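Local coordinates for uncharacterized protein (Treponema denticola ATCC 35404, PDB 6R9N) that binds oxygen at a di-iron centre as a peroxy species and acts as an Fe(II) and oxygen sensor for bacterial chemotaxis, at residues I124-M129 and C141-H145. Residue numbers count along the deposited sequence, not the author numbering.
Sequences IPDKGM and CIPSH
The side chain of C141, with chi1 m, lays its thiol against I124, SG 3.6 Å from I124 CD1, and also touches M129, whose CG is 4.0 Å from the same SG. Between I124 and M129 the chain reverses through a type I beta turn from P125 to G128, closed by G128 N to P125 O at 2.9 Å. G128 then takes phi/psi of 95/180, and its CA comes 4.9 Å from C141 CA and makes a CA-H...O contact with C141 O (3.5 Å); a CB here would clash with that oxygen. Next to it, C141 N donates to M129 O (2.8 Å, nearly linear), a backbone hydrogen bond just before strand 130-132, the antiparallel hairpin neighbour of strand 138-143. The P143 ring packs on the turn, CB 3.7 Å from D126 O and CG 3.6 Å from K127 O. In H145, chi1 -54° and chi2 -61° bring NE2 to D126 O, to which it donates at 2.8 Å, while ND1 bonds Q152 N. In this metallo-beta-lactamase-type fold the contact is structural packing, the H145 side chain being about 12 Å from a bound iron. D126 OD2 forms a salt bridge with R198 of the second subunit. The turn thus links strand 121-124, an edge of one sheet, to strand 130-132 of the other, with I124 and C141 both packed against F77 of strand 73-77 and F153 of strand 153-157.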
ATOM      1  N   ILE A 124      -4.913 -12.736   8.270  1.00 32.26           N
ATOM      2  CA  ILE A 124      -5.290 -12.200   9.574  1.00 29.55           C
ATOM      3  C   ILE A 124      -6.658 -11.545   9.424  1.00 26.31           C
ATOM      4  O   ILE A 124      -6.817 -10.667   8.565  1.00 23.22           O
ATOM      5  CB  ILE A 124      -4.257 -11.200  10.107  1.00 27.13           C
ATOM      6  CG1 ILE A 124      -2.841 -11.792  10.047  1.00 29.05           C
ATOM      7  CG2 ILE A 124      -4.603 -10.840  11.540  1.00 24.68           C
ATOM      8  CD1 ILE A 124      -1.761 -10.785  10.404  1.00 29.59           C
ATOM      9  N   PRO A 125      -7.660 -11.947  10.198  1.00 26.85           N
ATOM     10  CA  PRO A 125      -8.958 -11.271  10.127  1.00 28.91           C
ATOM     11  C   PRO A 125      -8.860  -9.909  10.783  1.00 26.43           C
ATOM     12  O   PRO A 125      -7.947  -9.635  11.562  1.00 26.96           O
ATOM     13  CB  PRO A 125      -9.897 -12.207  10.896  1.00 31.21           C
ATOM     14  CG  PRO A 125      -8.988 -12.891  11.892  1.00 26.49           C
ATOM     15  CD  PRO A 125      -7.619 -12.988  11.246  1.00 29.57           C
ATOM     16  N   ASP A 126      -9.846  -9.063  10.491  1.00 26.34           N
ATOM     17  CA  ASP A 126      -9.725  -7.642  10.819  1.00 25.37           C
ATOM     18  C   ASP A 126      -9.422  -7.378  12.298  1.00 27.45           C
ATOM     19  O   ASP A 126      -8.715  -6.415  12.609  1.00 26.47           O
ATOM     20  CB  ASP A 126     -11.000  -6.907  10.398  1.00 28.18           C
ATOM     21  CG  ASP A 126     -11.009  -6.585   8.916  1.00 29.02           C
ATOM     22  OD1 ASP A 126      -9.933  -6.692   8.272  1.00 31.80           O
ATOM     23  OD2 ASP A 126     -12.080  -6.234   8.389  1.00 33.88           O
ATOM     24  N   LYS A 127      -9.931  -8.194  13.223  1.00 22.24           N
ATOM     25  CA  LYS A 127      -9.741  -7.928  14.648  1.00 23.58           C
ATOM     26  C   LYS A 127      -8.518  -8.631  15.236  1.00 28.45           C
ATOM     27  O   LYS A 127      -8.300  -8.570  16.451  1.00 28.98           O
ATOM     28  CB  LYS A 127     -10.989  -8.316  15.444  1.00 26.22           C
ATOM     29  CG  LYS A 127     -12.155  -7.357  15.229  1.00 28.09           C
ATOM     30  CD  LYS A 127     -13.415  -7.798  15.940  1.00 33.73           C
ATOM     31  CE  LYS A 127     -14.605  -6.999  15.428  1.00 32.00           C
ATOM     32  NZ  LYS A 127     -15.507  -6.578  16.522  1.00 35.91           N
ATOM     33  N   GLY A 128      -7.713  -9.275  14.407  1.00 26.07           N
ATOM     34  CA  GLY A 128      -6.457  -9.837  14.839  1.00 27.59           C
ATOM     35  C   GLY A 128      -6.601 -11.294  15.194  1.00 31.73           C
ATOM     36  O   GLY A 128      -7.674 -11.893  15.102  1.00 28.85           O
ATOM     37  N   MET A 129      -5.472 -11.863  15.596  1.00 28.94           N
ATOM     38  CA  MET A 129      -5.377 -13.257  16.001  1.00 31.14           C
ATOM     39  C   MET A 129      -4.090 -13.397  16.801  1.00 33.21           C
ATOM     40  O   MET A 129      -3.236 -12.508  16.795  1.00 26.44           O
ATOM     41  CB  MET A 129      -5.383 -14.190  14.791  1.00 29.61           C
ATOM     42  CG  MET A 129      -4.136 -14.033  13.913  1.00 28.83           C
ATOM     43  SD  MET A 129      -4.147 -14.940  12.359  1.00 34.07           S
ATOM     44  CE  MET A 129      -4.696 -16.563  12.892  1.00 35.21           C
ATOM     45  N   CYS A 141      -1.586 -10.229  16.999  1.00 26.99           N
ATOM     46  CA  CYS A 141      -1.674  -9.327  15.858  1.00 29.36           C
ATOM     47  C   CYS A 141      -2.601  -8.180  16.237  1.00 29.68           C
ATOM     48  O   CYS A 141      -3.765  -8.408  16.575  1.00 23.39           O
ATOM     49  CB  CYS A 141      -2.223 -10.064  14.635  1.00 27.50           C
ATOM     50  SG  CYS A 141      -1.136 -11.379  13.946  1.00 29.62           S
ATOM     51  N   ILE A 142      -2.092  -6.954  16.157  1.00 27.90           N
ATOM     52  CA  ILE A 142      -2.750  -5.777  16.720  1.00 23.97           C
ATOM     53  C   ILE A 142      -3.393  -5.010  15.572  1.00 26.03           C
ATOM     54  O   ILE A 142      -2.671  -4.539  14.683  1.00 23.51           O
ATOM     55  CB  ILE A 142      -1.765  -4.883  17.495  1.00 26.74           C
ATOM     56  CG1 ILE A 142      -1.095  -5.659  18.638  1.00 26.43           C
ATOM     57  CG2 ILE A 142      -2.468  -3.618  18.008  1.00 26.37           C
ATOM     58  CD1 ILE A 142      -2.083  -6.426  19.553  1.00 27.23           C
ATOM     59  N   PRO A 143      -4.716  -4.864  15.546  1.00 25.60           N
ATOM     60  CA  PRO A 143      -5.361  -4.104  14.469  1.00 26.33           C
ATOM     61  C   PRO A 143      -4.809  -2.689  14.389  1.00 24.32           C
ATOM     62  O   PRO A 143      -4.818  -1.943  15.370  1.00 26.29           O
ATOM     63  CB  PRO A 143      -6.841  -4.105  14.875  1.00 24.32           C
ATOM     64  CG  PRO A 143      -6.989  -5.245  15.824  1.00 30.24           C
ATOM     65  CD  PRO A 143      -5.686  -5.353  16.543  1.00 27.79           C
ATOM     66  N   SER A 144      -4.370  -2.299  13.194  1.00 24.90           N
ATOM     67  CA  SER A 144      -3.762  -0.982  13.002  1.00 22.64           C
ATOM     68  C   SER A 144      -4.211  -0.405  11.683  1.00 23.80           C
ATOM     69  O   SER A 144      -3.424   0.202  10.948  1.00 20.60           O
ATOM     70  CB  SER A 144      -2.236  -1.065  13.061  1.00 24.47           C
ATOM     71  OG  SER A 144      -1.817  -1.676  14.270  1.00 26.40           O
ATOM     72  N   HIS A 145      -5.487  -0.596  11.370  1.00 20.75           N
ATOM     73  CA  HIS A 145      -5.990  -0.329  10.037  1.00 24.69           C
ATOM     74  C   HIS A 145      -6.062   1.172   9.764  1.00 23.52           C
ATOM     75  O   HIS A 145      -6.263   1.990  10.668  1.00 24.26           O
ATOM     76  CB  HIS A 145      -7.359  -0.996   9.864  1.00 21.62           C
ATOM     77  CG  HIS A 145      -7.346  -2.458  10.181  1.00 24.93           C
ATOM     78  ND1 HIS A 145      -6.563  -3.362   9.491  1.00 23.39           N
ATOM     79  CD2 HIS A 145      -8.004  -3.172  11.126  1.00 23.07           C
ATOM     80  CE1 HIS A 145      -6.749  -4.572   9.992  1.00 26.03           C
ATOM     81  NE2 HIS A 145      -7.616  -4.483  10.989  1.00 22.84           N
TER